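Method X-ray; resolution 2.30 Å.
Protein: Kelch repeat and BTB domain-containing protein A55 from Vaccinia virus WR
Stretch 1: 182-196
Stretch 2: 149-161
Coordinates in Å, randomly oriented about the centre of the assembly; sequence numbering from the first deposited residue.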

# COMPACT_ATOMS: atom_id res chain seq x y z
N ASP A 182 27.41 27.48 42.92
CA ASP A 182 28.87 27.52 42.82
C ASP A 182 29.44 26.24 42.16
O ASP A 182 30.65 26.00 42.23
CB ASP A 182 29.49 27.78 44.21
CG ASP A 182 30.88 28.39 44.21
OD1 ASP A 182 31.14 29.29 43.38
OD2 ASP A 182 31.71 27.97 45.05
N PHE A 183 28.57 25.45 41.50
CA PHE A 183 28.98 24.22 40.81
C PHE A 183 29.58 24.49 39.43
O PHE A 183 30.39 23.68 38.96
CB PHE A 183 27.81 23.22 40.70
CG PHE A 183 27.75 22.16 41.77
CD1 PHE A 183 28.78 21.24 41.92
CD2 PHE A 183 26.63 22.04 42.59
CE1 PHE A 183 28.71 20.25 42.91
CE2 PHE A 183 26.57 21.05 43.57
CZ PHE A 183 27.61 20.16 43.72
N ALA A 184 29.19 25.61 38.78
CA ALA A 184 29.65 26.04 37.46
C ALA A 184 31.19 26.01 37.26
O ALA A 184 31.61 25.41 36.26
CB ALA A 184 29.08 27.41 37.11
N PRO A 185 32.06 26.57 38.16
CA PRO A 185 33.51 26.46 37.91
C PRO A 185 34.05 25.04 38.09
O PRO A 185 35.02 24.68 37.43
CB PRO A 185 34.12 27.43 38.94
CG PRO A 185 32.97 28.23 39.49
CD PRO A 185 31.80 27.32 39.40
N LEU A 186 33.40 24.23 38.96
CA LEU A 186 33.77 22.83 39.22
C LEU A 186 33.47 21.94 38.00
O LEU A 186 34.18 20.95 37.79
CB LEU A 186 33.05 22.28 40.47
CG LEU A 186 33.40 22.94 41.81
CD1 LEU A 186 32.25 22.82 42.79
CD2 LEU A 186 34.67 22.35 42.41
N ILE A 187 32.44 22.31 37.21
CA ILE A 187 32.04 21.62 35.97
C ILE A 187 33.11 21.89 34.89
O ILE A 187 33.47 20.98 34.15
CB ILE A 187 30.59 22.04 35.55
CG1 ILE A 187 29.54 21.47 36.53
CG2 ILE A 187 30.26 21.63 34.10
CD1 ILE A 187 28.28 22.32 36.73
N LEU A 188 33.63 23.14 34.85
CA LEU A 188 34.68 23.59 33.94
C LEU A 188 36.00 22.85 34.23
O LEU A 188 36.69 22.47 33.28
CB LEU A 188 34.87 25.12 34.07
CG LEU A 188 35.87 25.80 33.13
CD1 LEU A 188 35.25 26.09 31.77
CD2 LEU A 188 36.39 27.09 33.73
N ILE A 189 36.32 22.63 35.53
CA ILE A 189 37.52 21.91 35.98
C ILE A 189 37.47 20.45 35.50
O ILE A 189 38.45 19.97 34.92
CB ILE A 189 37.73 22.04 37.53
CG1 ILE A 189 38.13 23.49 37.90
CG2 ILE A 189 38.76 21.04 38.07
CD1 ILE A 189 37.77 23.94 39.33
N LYS A 190 36.31 19.77 35.67
CA LYS A 190 36.08 18.39 35.24
C LYS A 190 36.19 18.22 33.72
O LYS A 190 36.62 17.15 33.26
CB LYS A 190 34.74 17.85 35.76
CG LYS A 190 34.76 17.43 37.23
CD LYS A 190 35.21 15.98 37.41
CE LYS A 190 35.26 15.55 38.86
NZ LYS A 190 33.90 15.29 39.41
N TRP A 191 35.83 19.26 32.94
CA TRP A 191 35.93 19.26 31.48
C TRP A 191 37.39 19.40 31.06
O TRP A 191 37.83 18.68 30.16
CB TRP A 191 35.06 20.35 30.85
CG TRP A 191 35.05 20.33 29.35
CD1 TRP A 191 34.35 19.48 28.54
CD2 TRP A 191 35.80 21.19 28.48
NE1 TRP A 191 34.61 19.76 27.22
CE2 TRP A 191 35.49 20.80 27.15
CE3 TRP A 191 36.69 22.25 28.68
CZ2 TRP A 191 36.05 21.45 26.04
CZ3 TRP A 191 37.25 22.89 27.58
CH2 TRP A 191 36.92 22.48 26.28
N LEU A 192 38.14 20.30 31.73
CA LEU A 192 39.57 20.54 31.48
C LEU A 192 40.43 19.34 31.93
O LEU A 192 41.56 19.21 31.46
CB LEU A 192 40.04 21.84 32.16
CG LEU A 192 39.56 23.15 31.53
CD1 LEU A 192 39.49 24.25 32.57
CD2 LEU A 192 40.45 23.57 30.38
N GLU A 193 39.89 18.49 32.82
CA GLU A 193 40.55 17.28 33.32
C GLU A 193 40.29 16.09 32.39
O GLU A 193 41.17 15.24 32.22
CB GLU A 193 40.09 16.95 34.75
CG GLU A 193 40.77 17.79 35.83
CD GLU A 193 42.01 17.19 36.44
OE1 GLU A 193 43.00 16.95 35.71
OE2 GLU A 193 42.01 16.96 37.67
N SER A 194 39.08 16.02 31.80
CA SER A 194 38.65 14.96 30.88
C SER A 194 39.22 15.14 29.47
O SER A 194 39.56 14.14 28.83
CB SER A 194 37.13 14.88 30.82
OG SER A 194 36.57 14.61 32.10
N THR A 195 39.31 16.39 28.99
CA THR A 195 39.83 16.73 27.65
C THR A 195 41.35 16.95 27.64
O THR A 195 41.99 16.70 26.62
CB THR A 195 39.08 17.93 27.05
OG1 THR A 195 39.28 19.08 27.88
CG2 THR A 195 37.59 17.67 26.84
N GLN A 196 41.91 17.44 28.78
CA GLN A 196 43.33 17.75 29.00
C GLN A 196 43.89 18.75 27.99
O GLN A 196 44.46 19.76 28.38
CB GLN A 196 44.20 16.48 29.06
CG GLN A 196 44.07 15.71 30.38
CD GLN A 196 45.20 14.74 30.65
OE1 GLN A 196 46.13 14.55 29.84
NE2 GLN A 196 45.17 14.11 31.81
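Stretch 2 149-161: NILRLINDENFKY

A helix that packs along one side presents its partner with residues three or four apart, and the contact between residues 182-196 and 149-161 of the vaccinia protein A55 is a compact example. Stretch 1 is largely a helix, regular through Ser 194. Stretch 2 is less uniform: a short helix beginning at Ile 150 gives way to a loop around Ile 154 and Asn 155, and Phe 159 to Tyr 161 return to helical torsions without the regular bonds. The two run in the same general sense, so that early residues of one meet early residues of the other. The backbones draw nearer toward the end, the CA atoms of Lys 190 and Ile 154 lying 6.3 Å apart and those of Thr 195 and Lys 160 5.2 Å. Together the stretches bury 613 Å².

The contact opens at Phe 183, whose ring offers a face to Leu 151. CD1 of Leu 151 stands 3.8 Å from the centroid of the Phe 183 ring, only 11° off its normal, a CH-pi arrangement, while Leu 151 CD2 lies 3.7 Å from Phe 183 CD1. One turn later, the CA-to-CB bond of Ile 187 points sideways to stretch 2, but the end of its side chain comes nearer. Its CD1 meets CD1 of Ile 150 at 3.8 Å and CD2 of Leu 151 at 4.0 Å, and its CG2 reaches CG2 of Ile 154 at 3.8 Å. A single branched side chain thus touches three residues of stretch 2.

Lys 190 adds the polar element. Its side chain, m at both chi1 and chi2, carries NZ to within 3.7 Å of Ile 154 CD1 and donates a hydrogen bond from NZ to Asn 155 OD1 at 3.1 Å, the one hydrogen bond between the stretches. Next, Trp 191 directs its edge toward the face of Phe 159: the five-membered ring and the phenyl ring have centroids 5.5 Å apart and planes at 89°. Phe 159 CE2 also comes within 3.7 Å of Trp 191 CB and 3.6 Å of Trp 191 CA, so the phenyl ring packs against helix backbone as well as side chain.

At the last turn, hydroxyl groups bond back to their own helix. Ser 194 OG donates to Lys 190 O at 2.8 Å, and Thr 195 OG1 to Trp 191 O at 2.7 Å. Lys 160 closes the contact, with its CB 3.9 Å from Ser 194 O and its carbonyl O 3.4 Å from Thr 195 CG2, while the end of its side chain leads away.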

# COMPACT_ATOMS: atom_id res chain seq x y z
N ASN A 149 20.76 16.71 33.88
CA ASN A 149 21.62 15.61 34.33
C ASN A 149 23.12 16.01 34.28
O ASN A 149 23.99 15.14 34.21
CB ASN A 149 21.36 14.35 33.50
CG ASN A 149 19.96 13.79 33.63
OD1 ASN A 149 19.55 13.30 34.69
ND2 ASN A 149 19.20 13.84 32.55
N ILE A 150 23.40 17.33 34.34
CA ILE A 150 24.73 17.96 34.25
C ILE A 150 25.78 17.35 35.22
O ILE A 150 26.86 16.98 34.76
CB ILE A 150 24.62 19.52 34.39
CG1 ILE A 150 26.00 20.21 34.25
CG2 ILE A 150 23.88 19.96 35.68
CD1 ILE A 150 25.96 21.69 33.82
N LEU A 151 25.46 17.25 36.53
CA LEU A 151 26.40 16.73 37.53
C LEU A 151 26.63 15.21 37.44
O LEU A 151 27.63 14.72 37.97
CB LEU A 151 25.98 17.14 38.96
CG LEU A 151 26.02 18.65 39.28
CD1 LEU A 151 25.45 18.93 40.65
CD2 LEU A 151 27.44 19.21 39.18
N ARG A 152 25.73 14.48 36.76
CA ARG A 152 25.85 13.04 36.53
C ARG A 152 26.71 12.79 35.29
O ARG A 152 27.38 11.76 35.20
CB ARG A 152 24.47 12.41 36.32
CG ARG A 152 23.64 12.24 37.59
CD ARG A 152 22.27 11.71 37.24
NE ARG A 152 21.47 11.43 38.43
CZ ARG A 152 20.20 11.03 38.40
NH1 ARG A 152 19.58 10.85 37.24
NH2 ARG A 152 19.54 10.80 39.53
N LEU A 153 26.67 13.74 34.33
CA LEU A 153 27.36 13.66 33.04
C LEU A 153 28.82 14.14 33.05
O LEU A 153 29.57 13.79 32.14
CB LEU A 153 26.57 14.40 31.95
CG LEU A 153 25.28 13.71 31.49
CD1 LEU A 153 24.37 14.69 30.79
CD2 LEU A 153 25.58 12.52 30.59
N ILE A 154 29.24 14.93 34.07
CA ILE A 154 30.62 15.43 34.19
C ILE A 154 31.63 14.28 34.43
O ILE A 154 32.81 14.43 34.11
CB ILE A 154 30.79 16.58 35.22
CG1 ILE A 154 30.33 16.17 36.64
CG2 ILE A 154 30.09 17.86 34.74
CD1 ILE A 154 31.02 16.91 37.79
N ASN A 155 31.14 13.14 34.96
CA ASN A 155 31.92 11.94 35.24
C ASN A 155 31.74 10.86 34.15
O ASN A 155 32.49 9.88 34.14
CB ASN A 155 31.56 11.38 36.63
CG ASN A 155 31.73 12.37 37.75
OD1 ASN A 155 32.85 12.67 38.19
ND2 ASN A 155 30.62 12.91 38.24
N ASP A 156 30.76 11.06 33.24
CA ASP A 156 30.43 10.15 32.14
C ASP A 156 31.56 10.08 31.09
O ASP A 156 32.34 11.03 30.96
CB ASP A 156 29.10 10.57 31.48
CG ASP A 156 28.49 9.56 30.53
OD1 ASP A 156 28.20 8.42 30.97
OD2 ASP A 156 28.28 9.91 29.35
N GLU A 157 31.66 8.94 30.38
CA GLU A 157 32.67 8.66 29.35
C GLU A 157 32.60 9.60 28.14
O GLU A 157 33.64 10.04 27.65
CB GLU A 157 32.55 7.20 28.87
CG GLU A 157 32.94 6.16 29.90
CD GLU A 157 32.71 4.72 29.45
OE1 GLU A 157 33.47 4.24 28.59
OE2 GLU A 157 31.76 4.09 29.97
N ASN A 158 31.38 9.91 27.66
CA ASN A 158 31.11 10.76 26.49
C ASN A 158 31.30 12.27 26.73
O ASN A 158 31.17 13.05 25.78
CB ASN A 158 29.72 10.47 25.93
CG ASN A 158 29.47 9.03 25.55
OD1 ASN A 158 30.07 8.48 24.62
ND2 ASN A 158 28.56 8.38 26.27
N PHE A 159 31.62 12.69 27.97
CA PHE A 159 31.82 14.09 28.35
C PHE A 159 33.00 14.78 27.65
O PHE A 159 32.95 15.99 27.42
CB PHE A 159 31.94 14.22 29.88
CG PHE A 159 31.82 15.63 30.42
CD1 PHE A 159 30.63 16.34 30.32
CD2 PHE A 159 32.90 16.24 31.05
CE1 PHE A 159 30.52 17.64 30.82
CE2 PHE A 159 32.79 17.54 31.56
CZ PHE A 159 31.60 18.23 31.43
N LYS A 160 34.05 14.00 27.30
CA LYS A 160 35.25 14.49 26.63
C LYS A 160 35.01 14.96 25.18
O LYS A 160 35.74 15.81 24.68
CB LYS A 160 36.39 13.44 26.69
CG LYS A 160 36.03 12.07 26.10
CD LYS A 160 37.18 11.08 26.23
CE LYS A 160 36.82 9.74 25.66
NZ LYS A 160 37.96 8.79 25.72
N TYR A 161 33.97 14.40 24.52
CA TYR A 161 33.62 14.71 23.13
C TYR A 161 32.92 16.07 22.95
O TYR A 161 32.88 16.58 21.83
CB TYR A 161 32.78 13.58 22.50
CG TYR A 161 33.49 12.24 22.49
CD1 TYR A 161 34.43 11.93 21.50
CD2 TYR A 161 33.22 11.28 23.45
CE1 TYR A 161 35.08 10.71 21.48
CE2 TYR A 161 33.87 10.04 23.44
CZ TYR A 161 34.80 9.76 22.46
OH TYR A 161 35.45 8.55 22.44